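Local structure of enterobactin synthetase component F-related protein (Vibrio cholerae serotype O1, 4OXI) at residues S420-Y428 against F439-Y448. The protein probably activates glycine with ATP as an adenylation domain, binding glycyl-adenosine-5'-phosphate, in a pathway that modifies lipopolysaccharide and gives resistance to antimicrobial peptides. Numbering follows the deposited sequence.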
loop_
_atom_site.group_PDB
_atom_site.type_symbol
_atom_site.label_atom_id
_atom_site.label_comp_id
_atom_site.label_asym_id
_atom_site.label_seq_id
_atom_site.Cartn_x
_atom_site.Cartn_y
_atom_site.Cartn_z
ATOM N N SER A 420 18.213 3.767 -2.399
ATOM C CA SER A 420 18.404 5.208 -2.337
ATOM C C SER A 420 17.729 5.848 -3.536
ATOM O O SER A 420 17.186 5.153 -4.393
ATOM C CB SER A 420 19.890 5.547 -2.361
ATOM O OG SER A 420 20.455 5.133 -3.594
ATOM N N GLY A 421 17.758 7.174 -3.608
ATOM C CA GLY A 421 17.240 7.835 -4.787
ATOM C C GLY A 421 16.012 8.665 -4.486
ATOM O O GLY A 421 15.653 8.878 -3.317
ATOM N N LYS A 422 15.362 9.120 -5.554
ATOM C CA LYS A 422 14.231 10.037 -5.452
ATOM C C LYS A 422 12.957 9.433 -4.852
ATOM O O LYS A 422 12.092 10.176 -4.393
ATOM C CB LYS A 422 13.930 10.661 -6.823
ATOM C CG LYS A 422 14.830 11.852 -7.178
ATOM C CD LYS A 422 14.808 12.154 -8.677
ATOM C CE LYS A 422 15.544 11.071 -9.456
ATOM N NZ LYS A 422 15.121 10.985 -10.889
ATOM N N GLN A 423 12.844 8.105 -4.824
ATOM C CA GLN A 423 11.658 7.466 -4.228
ATOM C C GLN A 423 11.799 7.189 -2.733
ATOM O O GLN A 423 10.832 6.823 -2.075
ATOM C CB GLN A 423 11.316 6.158 -4.955
ATOM C CG GLN A 423 10.728 6.374 -6.334
ATOM C CD GLN A 423 10.581 5.092 -7.084
ATOM O OE1 GLN A 423 10.876 5.029 -8.270
ATOM N NE2 GLN A 423 10.115 4.049 -6.403
ATOM N N LEU A 424 13.001 7.353 -2.198
ATOM C CA LEU A 424 13.233 7.059 -0.790
ATOM C C LEU A 424 12.675 8.173 0.088
ATOM O O LEU A 424 12.902 9.349 -0.195
ATOM C CB LEU A 424 14.728 6.891 -0.521
ATOM C CG LEU A 424 15.044 6.466 0.917
ATOM C CD1 LEU A 424 14.425 5.125 1.185
ATOM C CD2 LEU A 424 16.550 6.435 1.188
ATOM N N VAL A 425 11.928 7.810 1.137
ATOM C CA VAL A 425 11.430 8.800 2.109
ATOM C C VAL A 425 12.570 9.300 3.019
ATOM O O VAL A 425 13.631 8.678 3.080
ATOM C CB VAL A 425 10.307 8.209 3.003
ATOM C CG1 VAL A 425 9.114 7.732 2.153
ATOM C CG2 VAL A 425 10.842 7.065 3.827
ATOM N N LYS A 426 12.342 10.394 3.740
ATOM C CA LYS A 426 13.371 10.999 4.589
ATOM C C LYS A 426 13.741 10.125 5.772
ATOM O O LYS A 426 14.839 10.234 6.312
ATOM C CB LYS A 426 12.892 12.341 5.151
ATOM C CG LYS A 426 12.546 13.401 4.116
ATOM C CD LYS A 426 13.777 13.847 3.356
ATOM C CE LYS A 426 13.428 14.893 2.296
ATOM N NZ LYS A 426 14.585 15.133 1.377
ATOM N N GLY A 427 12.809 9.280 6.187
ATOM C CA GLY A 427 12.947 8.503 7.408
ATOM C C GLY A 427 11.538 8.257 7.906
ATOM O O GLY A 427 10.570 8.522 7.188
ATOM N N TYR A 428 11.404 7.750 9.119
ATOM C CA TYR A 428 10.079 7.548 9.684
ATOM C C TYR A 428 9.618 8.847 10.340
ATOM O O TYR A 428 10.428 9.615 10.860
ATOM C CB TYR A 428 10.093 6.388 10.682
ATOM C CG TYR A 428 10.462 5.054 10.050
ATOM C CD1 TYR A 428 9.551 4.365 9.250
ATOM C CD2 TYR A 428 11.713 4.485 10.244
ATOM C CE1 TYR A 428 9.878 3.143 8.660
ATOM C CE2 TYR A 428 12.045 3.257 9.666
ATOM C CZ TYR A 428 11.120 2.599 8.871
ATOM O OH TYR A 428 11.433 1.392 8.281
ATOM N N PHE A 439 18.124 4.159 8.279
ATOM C CA PHE A 439 18.621 5.102 7.292
ATOM C C PHE A 439 20.021 5.554 7.700
ATOM O O PHE A 439 20.287 5.729 8.888
ATOM C CB PHE A 439 17.697 6.324 7.207
ATOM C CG PHE A 439 16.296 6.009 6.750
ATOM C CD1 PHE A 439 15.887 6.343 5.464
ATOM C CD2 PHE A 439 15.382 5.390 7.604
ATOM C CE1 PHE A 439 14.595 6.076 5.041
ATOM C CE2 PHE A 439 14.100 5.110 7.177
ATOM C CZ PHE A 439 13.708 5.460 5.891
ATOM N N PHE A 440 20.909 5.738 6.725
ATOM C CA PHE A 440 22.256 6.225 7.014
ATOM C C PHE A 440 22.863 6.920 5.803
ATOM O O PHE A 440 22.457 6.681 4.661
ATOM C CB PHE A 440 23.161 5.090 7.482
ATOM C CG PHE A 440 23.478 4.092 6.407
ATOM C CD1 PHE A 440 22.610 3.045 6.145
ATOM C CD2 PHE A 440 24.640 4.200 5.653
ATOM C CE1 PHE A 440 22.891 2.123 5.147
ATOM C CE2 PHE A 440 24.934 3.273 4.653
ATOM C CZ PHE A 440 24.059 2.238 4.399
ATOM N N GLN A 441 23.825 7.798 6.061
ATOM C CA GLN A 441 24.506 8.525 4.993
ATOM C C GLN A 441 25.722 7.754 4.549
ATOM O O GLN A 441 26.349 7.062 5.344
ATOM C CB GLN A 441 24.938 9.906 5.472
ATOM C CG GLN A 441 23.803 10.889 5.577
ATOM C CD GLN A 441 23.390 11.407 4.224
ATOM O OE1 GLN A 441 24.155 11.313 3.258
ATOM N NE2 GLN A 441 22.182 11.962 4.137
ATOM N N HIS A 442 26.062 7.873 3.277
ATOM C CA HIS A 442 27.261 7.231 2.785
ATOM C C HIS A 442 27.710 7.920 1.514
ATOM O O HIS A 442 27.022 7.854 0.492
ATOM C CB HIS A 442 26.996 5.759 2.516
ATOM C CG HIS A 442 28.184 5.021 1.987
ATOM N ND1 HIS A 442 29.142 4.467 2.809
ATOM C CD2 HIS A 442 28.569 4.743 0.718
ATOM C CE1 HIS A 442 30.064 3.877 2.068
ATOM N NE2 HIS A 442 29.741 4.031 0.796
ATOM N N GLU A 443 28.858 8.588 1.596
ATOM C CA GLU A 443 29.429 9.313 0.468
ATOM C C GLU A 443 28.392 10.138 -0.285
ATOM O O GLU A 443 28.156 9.929 -1.483
ATOM C CB GLU A 443 30.156 8.350 -0.477
ATOM C CG GLU A 443 31.308 7.608 0.196
ATOM C CD GLU A 443 31.951 6.559 -0.702
ATOM O OE1 GLU A 443 31.537 6.435 -1.879
ATOM O OE2 GLU A 443 32.871 5.858 -0.219
ATOM N N GLY A 444 27.745 11.048 0.437
ATOM C CA GLY A 444 26.867 12.012 -0.196
ATOM C C GLY A 444 25.386 11.691 -0.203
ATOM O O GLY A 444 24.570 12.610 -0.090
ATOM N N ARG A 445 25.024 10.413 -0.346
ATOM C CA ARG A 445 23.601 10.062 -0.447
ATOM C C ARG A 445 23.029 9.252 0.717
ATOM O O ARG A 445 23.748 8.558 1.452
ATOM C CB ARG A 445 23.261 9.413 -1.798
ATOM C CG ARG A 445 23.941 8.095 -2.072
ATOM C CD ARG A 445 23.913 7.767 -3.565
ATOM N NE ARG A 445 22.613 7.283 -4.028
ATOM C CZ ARG A 445 21.943 7.798 -5.059
ATOM N NH1 ARG A 445 22.445 8.818 -5.734
ATOM N NH2 ARG A 445 20.767 7.298 -5.415
ATOM N N LEU A 446 21.719 9.382 0.888
ATOM C CA LEU A 446 21.013 8.679 1.943
ATOM C C LEU A 446 20.677 7.281 1.449
ATOM O O LEU A 446 20.103 7.129 0.366
ATOM C CB LEU A 446 19.736 9.433 2.322
ATOM C CG LEU A 446 18.878 8.769 3.407
ATOM C CD1 LEU A 446 19.617 8.784 4.732
ATOM C CD2 LEU A 446 17.507 9.445 3.534
ATOM N N TRP A 447 21.054 6.268 2.229
ATOM C CA TRP A 447 20.708 4.883 1.920
ATOM C C TRP A 447 19.710 4.319 2.925
ATOM O O TRP A 447 19.664 4.759 4.072
ATOM C CB TRP A 447 21.962 4.005 1.909
ATOM C CG TRP A 447 22.841 4.257 0.742
ATOM C CD1 TRP A 447 23.950 5.053 0.705
ATOM C CD2 TRP A 447 22.690 3.715 -0.576
ATOM N NE1 TRP A 447 24.500 5.033 -0.555
ATOM C CE2 TRP A 447 23.744 4.224 -1.361
ATOM C CE3 TRP A 447 21.764 2.851 -1.168
ATOM C CZ2 TRP A 447 23.895 3.898 -2.711
ATOM C CZ3 TRP A 447 21.915 2.525 -2.509
ATOM C CH2 TRP A 447 22.975 3.044 -3.264
ATOM N N TYR A 448 18.926 3.331 2.498
ATOM C CA TYR A 448 17.975 2.653 3.382
ATOM C C TYR A 448 18.234 1.154 3.418
ATOM O O TYR A 448 18.356 0.512 2.368
ATOM C CB TYR A 448 16.531 2.931 2.932
ATOM C CG TYR A 448 15.458 2.068 3.587
ATOM C CD1 TYR A 448 15.048 2.293 4.901
ATOM C CD2 TYR A 448 14.840 1.051 2.876
ATOM C CE1 TYR A 448 14.066 1.509 5.482
ATOM C CE2 TYR A 448 13.874 0.270 3.443
ATOM C CZ TYR A 448 13.488 0.501 4.741
ATOM O OH TYR A 448 12.514 -0.293 5.284
HETATM O O HOH W 1 18.924 8.660 -1.395
#
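Gly427 packs its CA over one face of the Phe439 ring, 3.6 Å from the ring centroid and 17° off its normal, a CH-pi contact. The opposite face carries Tyr448 CD1, so the phenyl ring is packed between the loop and its own hairpin. Its edge points at the face of Tyr428 in an offset edge-to-face pair, with planes at 87° and centroids 5.6 Å apart. Beside this aromatic group Leu424, its CG anti to the backbone N, spreads both methyls over the strand: CD1 reaches Tyr448 CB at 3.5 Å, and CD2 meets Leu446 CD2 at 3.9 Å.

The topology is that of an antiparallel sheet: 439-442 and 445-448 form a hairpin closed by a type I' turn from His442 to Arg445, and the loop 420-428 continues from strand 416-419, which pairs with 445-457. Backbone hydrogen bonds join Tyr448 to Leu419 and Ser420 to Cys393.

At the other end, Arg445 grips Ser420 side-on. NE and NH2 both donate to Ser420 OG, the NH2 bond being the shorter at 2.8 Å and the straighter at 153°, and the oxygen lies in the guanidinium plane. A bend at chi3 turns the guanidinium back to this hydroxyl. Ser420 OG has a further hydrogen bond with Cys393 O, so three bonds hold the buried hydroxyl. Ser420 also lies over the Trp447 indole, its CB 3.7 Å from the centroid of the six-membered ring. Gly421 N reaches Leu446 O through one water.

Farther out, Tyr428 OH is hydrogen-bonded to Glu364 OE2, while Val425 packs on Ile232 and Val234 of strand 230-235. The Tyr448 side chain comes within about 6 Å of the bound glycyl-adenosine-5'-phosphate.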